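Local coordinates for protein mannan endo-1,4-beta-mannosidase (Mytilus edulis, PDB 2C0H) that hydrolyses internal beta-1,4-mannosidic linkages in mannans, galactomannans and glucomannans, and cleaves mannooligosaccharides as short as mannotetraose, at residues A[48-60]-A[330-342]. The protein carries 3 engineered substitutions. Sequence-based numbering, arbitrary orientation.
Sequences ESTLSDMQSHGGN and WNNQLRGMQHLKS. Unlike the reference sequence in segment 48-60: Met-54 (reference Ile). Unlike the reference sequence in segment 330-342: Met-337 (reference Ile).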
loop_
_atom_site.group_PDB
_atom_site.type_symbol
_atom_site.label_atom_id
_atom_site.label_comp_id
_atom_site.label_asym_id
_atom_site.label_seq_id
_atom_site.Cartn_x
_atom_site.Cartn_y
_atom_site.Cartn_z
ATOM N N GLU A 48 14.103 11.548 8.922
ATOM C CA GLU A 48 13.962 13.016 8.899
ATOM C C GLU A 48 14.639 13.634 7.680
ATOM O O GLU A 48 14.104 14.570 7.077
ATOM C CB GLU A 48 14.510 13.655 10.191
ATOM C CG GLU A 48 14.712 15.169 10.145
ATOM C CD GLU A 48 13.429 15.966 9.935
ATOM O OE1 GLU A 48 12.337 15.501 10.346
ATOM O OE2 GLU A 48 13.521 17.078 9.358
ATOM N N SER A 49 15.801 13.115 7.301
ATOM C CA SER A 49 16.470 13.662 6.120
ATOM C C SER A 49 15.660 13.356 4.854
ATOM O O SER A 49 15.629 14.164 3.927
ATOM C CB SER A 49 17.910 13.163 6.002
ATOM O OG SER A 49 17.981 11.785 5.775
ATOM N N THR A 50 15.009 12.188 4.814
ATOM C CA THR A 50 14.162 11.816 3.672
ATOM C C THR A 50 12.982 12.786 3.562
ATOM O O THR A 50 12.646 13.231 2.462
ATOM C CB THR A 50 13.659 10.349 3.777
ATOM O OG1 THR A 50 14.771 9.446 3.722
ATOM C CG2 THR A 50 12.711 10.008 2.661
ATOM N N LEU A 51 12.353 13.088 4.692
ATOM C CA LEU A 51 11.255 14.062 4.723
ATOM C C LEU A 51 11.690 15.450 4.244
ATOM O O LEU A 51 10.959 16.104 3.509
ATOM C CB LEU A 51 10.671 14.185 6.126
ATOM C CG LEU A 51 9.950 12.978 6.712
ATOM C CD1 LEU A 51 9.659 13.261 8.180
ATOM C CD2 LEU A 51 8.669 12.664 5.942
ATOM N N SER A 52 12.868 15.890 4.681
ATOM C CA SER A 52 13.400 17.201 4.296
ATOM C C SER A 52 13.622 17.270 2.789
ATOM O O SER A 52 13.199 18.245 2.141
ATOM C CB SER A 52 14.716 17.489 5.025
ATOM O OG SER A 52 15.234 18.756 4.638
ATOM N N ASP A 53 14.296 16.251 2.250
ATOM C CA ASP A 53 14.552 16.121 0.801
ATOM C C ASP A 53 13.246 16.201 0.016
ATOM O O ASP A 53 13.136 16.922 -0.976
ATOM C CB ASP A 53 15.220 14.778 0.465
ATOM C CG ASP A 53 16.685 14.693 0.879
ATOM O OD1 ASP A 53 17.252 15.694 1.367
ATOM O OD2 ASP A 53 17.270 13.585 0.712
ATOM N N MET A 54 12.253 15.441 0.459
ATOM C CA MET A 54 10.992 15.371 -0.258
ATOM C C MET A 54 10.230 16.678 -0.234
ATOM O O MET A 54 9.751 17.110 -1.276
ATOM C CB MET A 54 10.136 14.226 0.259
ATOM C CG MET A 54 10.683 12.892 -0.173
ATOM S SD MET A 54 9.687 11.541 0.431
ATOM C CE MET A 54 8.068 12.070 -0.156
ATOM N N GLN A 55 10.137 17.323 0.925
ATOM C CA GLN A 55 9.452 18.611 1.018
ATOM C C GLN A 55 10.065 19.622 0.066
ATOM O O GLN A 55 9.346 20.325 -0.645
ATOM C CB GLN A 55 9.456 19.184 2.440
ATOM C CG GLN A 55 8.713 20.529 2.508
ATOM C CD GLN A 55 8.535 21.081 3.900
ATOM O OE1 GLN A 55 9.393 20.939 4.763
ATOM N NE2 GLN A 55 7.414 21.762 4.113
ATOM N N SER A 56 11.387 19.680 0.035
ATOM C CA SER A 56 12.035 20.646 -0.839
ATOM C C SER A 56 11.834 20.343 -2.343
ATOM O O SER A 56 11.932 21.266 -3.161
ATOM C CB SER A 56 13.513 20.786 -0.478
ATOM O OG SER A 56 14.237 19.619 -0.769
ATOM N N HIS A 57 11.564 19.084 -2.713
ATOM C CA HIS A 57 11.295 18.700 -4.117
ATOM C C HIS A 57 9.817 18.496 -4.460
ATOM O O HIS A 57 9.484 17.947 -5.497
ATOM C CB HIS A 57 12.080 17.448 -4.475
ATOM C CG HIS A 57 13.550 17.685 -4.545
ATOM N ND1 HIS A 57 14.343 17.736 -3.424
ATOM C CD2 HIS A 57 14.367 17.906 -5.603
ATOM C CE1 HIS A 57 15.592 17.985 -3.786
ATOM N NE2 HIS A 57 15.631 18.092 -5.101
ATOM N N GLY A 58 8.933 18.914 -3.574
ATOM C CA GLY A 58 7.508 18.886 -3.863
ATOM C C GLY A 58 6.749 17.585 -3.647
ATOM O O GLY A 58 5.612 17.485 -4.085
ATOM N N GLY A 59 7.358 16.612 -2.980
ATOM C CA GLY A 59 6.666 15.367 -2.610
ATOM C C GLY A 59 5.774 15.628 -1.419
ATOM O O GLY A 59 6.077 16.488 -0.576
ATOM N N ASN A 60 4.686 14.864 -1.328
ATOM C CA ASN A 60 3.691 15.053 -0.274
ATOM C C ASN A 60 3.326 13.774 0.461
ATOM O O ASN A 60 2.446 13.806 1.329
ATOM C CB ASN A 60 2.417 15.709 -0.833
ATOM C CG ASN A 60 1.729 14.890 -1.925
ATOM O OD1 ASN A 60 1.768 13.654 -1.942
ATOM N ND2 ASN A 60 1.055 15.589 -2.842
ATOM N N TRP A 330 18.155 7.828 -5.989
ATOM C CA TRP A 330 17.284 8.761 -5.257
ATOM C C TRP A 330 17.138 10.087 -6.009
ATOM O O TRP A 330 16.049 10.664 -6.069
ATOM C CB TRP A 330 17.807 8.956 -3.825
ATOM C CG TRP A 330 17.011 9.823 -2.870
ATOM C CD1 TRP A 330 17.501 10.828 -2.108
ATOM C CD2 TRP A 330 15.598 9.732 -2.543
ATOM N NE1 TRP A 330 16.505 11.395 -1.335
ATOM C CE2 TRP A 330 15.335 10.726 -1.572
ATOM C CE3 TRP A 330 14.556 8.920 -2.968
ATOM C CZ2 TRP A 330 14.060 10.938 -1.040
ATOM C CZ3 TRP A 330 13.270 9.133 -2.422
ATOM C CH2 TRP A 330 13.055 10.118 -1.475
ATOM N N ASN A 331 18.220 10.593 -6.597
ATOM C CA ASN A 331 18.093 11.816 -7.385
ATOM C C ASN A 331 17.095 11.722 -8.550
ATOM O O ASN A 331 16.404 12.707 -8.809
ATOM C CB ASN A 331 19.453 12.270 -7.923
ATOM C CG ASN A 331 20.364 12.811 -6.848
ATOM O OD1 ASN A 331 19.926 13.257 -5.780
ATOM N ND2 ASN A 331 21.668 12.800 -7.137
ATOM N N ASN A 332 17.026 10.573 -9.243
ATOM C CA ASN A 332 16.058 10.361 -10.336
ATOM C C ASN A 332 14.635 10.492 -9.797
ATOM O O ASN A 332 13.748 11.041 -10.447
ATOM C CB ASN A 332 16.198 8.978 -10.967
ATOM C CG ASN A 332 17.319 8.891 -11.991
ATOM O OD1 ASN A 332 17.904 9.906 -12.396
ATOM N ND2 ASN A 332 17.597 7.677 -12.438
ATOM N N GLN A 333 14.420 9.944 -8.609
ATOM C CA GLN A 333 13.098 9.980 -7.998
ATOM C C GLN A 333 12.682 11.384 -7.612
ATOM O O GLN A 333 11.534 11.807 -7.877
ATOM C CB GLN A 333 13.066 9.046 -6.782
ATOM C CG GLN A 333 13.264 7.561 -7.111
ATOM C CD GLN A 333 13.460 6.720 -5.870
ATOM O OE1 GLN A 333 12.529 6.547 -5.073
ATOM N NE2 GLN A 333 14.661 6.177 -5.691
ATOM N N LEU A 334 13.596 12.122 -6.980
ATOM C CA LEU A 334 13.365 13.516 -6.597
ATOM C C LEU A 334 13.135 14.413 -7.826
ATOM O O LEU A 334 12.296 15.295 -7.803
ATOM C CB LEU A 334 14.537 14.041 -5.768
ATOM C CG LEU A 334 14.740 13.428 -4.379
ATOM C CD1 LEU A 334 16.019 13.960 -3.734
ATOM C CD2 LEU A 334 13.541 13.677 -3.481
ATOM N N ARG A 335 13.867 14.176 -8.908
ATOM C CA ARG A 335 13.663 14.951 -10.136
ATOM C C ARG A 335 12.254 14.698 -10.704
ATOM O O ARG A 335 11.606 15.605 -11.208
ATOM C CB ARG A 335 14.742 14.588 -11.168
ATOM C CG ARG A 335 15.056 15.663 -12.198
ATOM C CD ARG A 335 16.101 15.154 -13.183
ATOM N NE ARG A 335 15.531 14.094 -14.011
ATOM C CZ ARG A 335 15.877 12.809 -13.994
ATOM N NH1 ARG A 335 16.904 12.380 -13.276
ATOM N NH2 ARG A 335 15.231 11.955 -14.780
ATOM N N GLY A 336 11.767 13.467 -10.600
ATOM C CA GLY A 336 10.411 13.144 -11.024
ATOM C C GLY A 336 9.377 13.883 -10.203
ATOM O O GLY A 336 8.467 14.499 -10.767
ATOM N N MET A 337 9.494 13.822 -8.874
ATOM C CA MET A 337 8.575 14.532 -7.959
ATOM C C MET A 337 8.540 16.020 -8.248
ATOM O O MET A 337 7.491 16.645 -8.270
ATOM C CB MET A 337 9.009 14.391 -6.499
ATOM C CG MET A 337 8.758 13.099 -5.869
ATOM S SD MET A 337 9.488 13.154 -4.216
ATOM C CE MET A 337 10.243 11.532 -4.279
ATOM N N GLN A 338 9.718 16.590 -8.446
ATOM C CA GLN A 338 9.870 18.016 -8.672
ATOM C C GLN A 338 9.095 18.504 -9.896
ATOM O O GLN A 338 8.651 19.672 -9.932
ATOM C CB GLN A 338 11.362 18.287 -8.827
ATOM C CG GLN A 338 11.774 19.718 -8.800
ATOM C CD GLN A 338 13.277 19.827 -8.928
ATOM O OE1 GLN A 338 13.937 20.488 -8.123
ATOM N NE2 GLN A 338 13.831 19.142 -9.923
ATOM N N HIS A 339 8.934 17.623 -10.885
ATOM C CA HIS A 339 8.201 17.943 -12.119
ATOM C C HIS A 339 6.756 18.317 -11.827
ATOM O O HIS A 339 6.179 19.150 -12.509
ATOM C CB HIS A 339 8.244 16.788 -13.134
ATOM C CG HIS A 339 7.663 17.148 -14.461
ATOM N ND1 HIS A 339 8.219 18.115 -15.271
ATOM C CD2 HIS A 339 6.555 16.708 -15.104
ATOM C CE1 HIS A 339 7.487 18.245 -16.362
ATOM N NE2 HIS A 339 6.473 17.402 -16.289
ATOM N N LEU A 340 6.172 17.729 -10.792
ATOM C CA LEU A 340 4.783 18.039 -10.453
ATOM C C LEU A 340 4.602 19.132 -9.394
ATOM O O LEU A 340 3.459 19.508 -9.097
ATOM C CB LEU A 340 4.078 16.764 -9.959
ATOM C CG LEU A 340 4.019 15.572 -10.911
ATOM C CD1 LEU A 340 3.152 14.480 -10.276
ATOM C CD2 LEU A 340 3.482 15.937 -12.279
ATOM N N LYS A 341 5.698 19.646 -8.832
ATOM C CA LYS A 341 5.637 20.488 -7.627
ATOM C C LYS A 341 4.583 21.603 -7.706
ATOM O O LYS A 341 3.767 21.747 -6.788
ATOM C CB LYS A 341 7.019 21.075 -7.283
ATOM C CG LYS A 341 7.015 21.911 -6.019
ATOM C CD LYS A 341 8.308 22.695 -5.839
ATOM C CE LYS A 341 9.435 21.863 -5.342
ATOM N NZ LYS A 341 10.580 22.746 -4.968
ATOM N N SER A 342 4.578 22.372 -8.792
ATOM C CA SER A 342 3.668 23.528 -8.891
ATOM C C SER A 342 2.338 23.252 -9.601
ATOM O O SER A 342 1.585 24.189 -9.891
ATOM C CB SER A 342 4.393 24.688 -9.583
ATOM O OG SER A 342 5.415 25.193 -8.735
HETATM O O HOH W 1 5.454 16.174 -6.620
#
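Met-54 lays its CG 3.9 Å from CH2 at the rim of the Trp-330 indole, where the first and last helices of the TIM barrel pack against each other outside strand 17-25. Its sulfur also lies at the ring edge, a Met-aromatic contact, while Met-337 SD reaches the same CG, and Thr-50 CG2 lies 4.0 Å from Trp-330 CZ2. Leu-334 sets its CB over one face of the His-57 imidazole, 4.0 Å from the centroid in a CH-pi contact, and ND1 of that ring bonds in plane to Asp-53 O, which also accepts from Ser-56 OG and His-57 N. Trp-330 extends across to helix 48-56 because its CG stands anti to the backbone N (chi1 -177°), and NE1 donates almost straight to Asp-53 OD2 (3.1 Å), meeting the anti side of the carboxylate. Replacing the indole of Trp-330 by the methyl of an alanine is likely to leave Asp-53 OD2 without this donor and a gap beside Met-54 CG and Thr-50 CG2. A Schellman motif with Gly-58 at C-prime ends the helix; a side chain there would collide with Lys-341 CB. One water donates to both Gly-58 O and Met-337 O. At the polar edge, the lysine chain bends at chi3 (-78°), bringing Lys-341 NZ 2.7 Å from Ser-56 O.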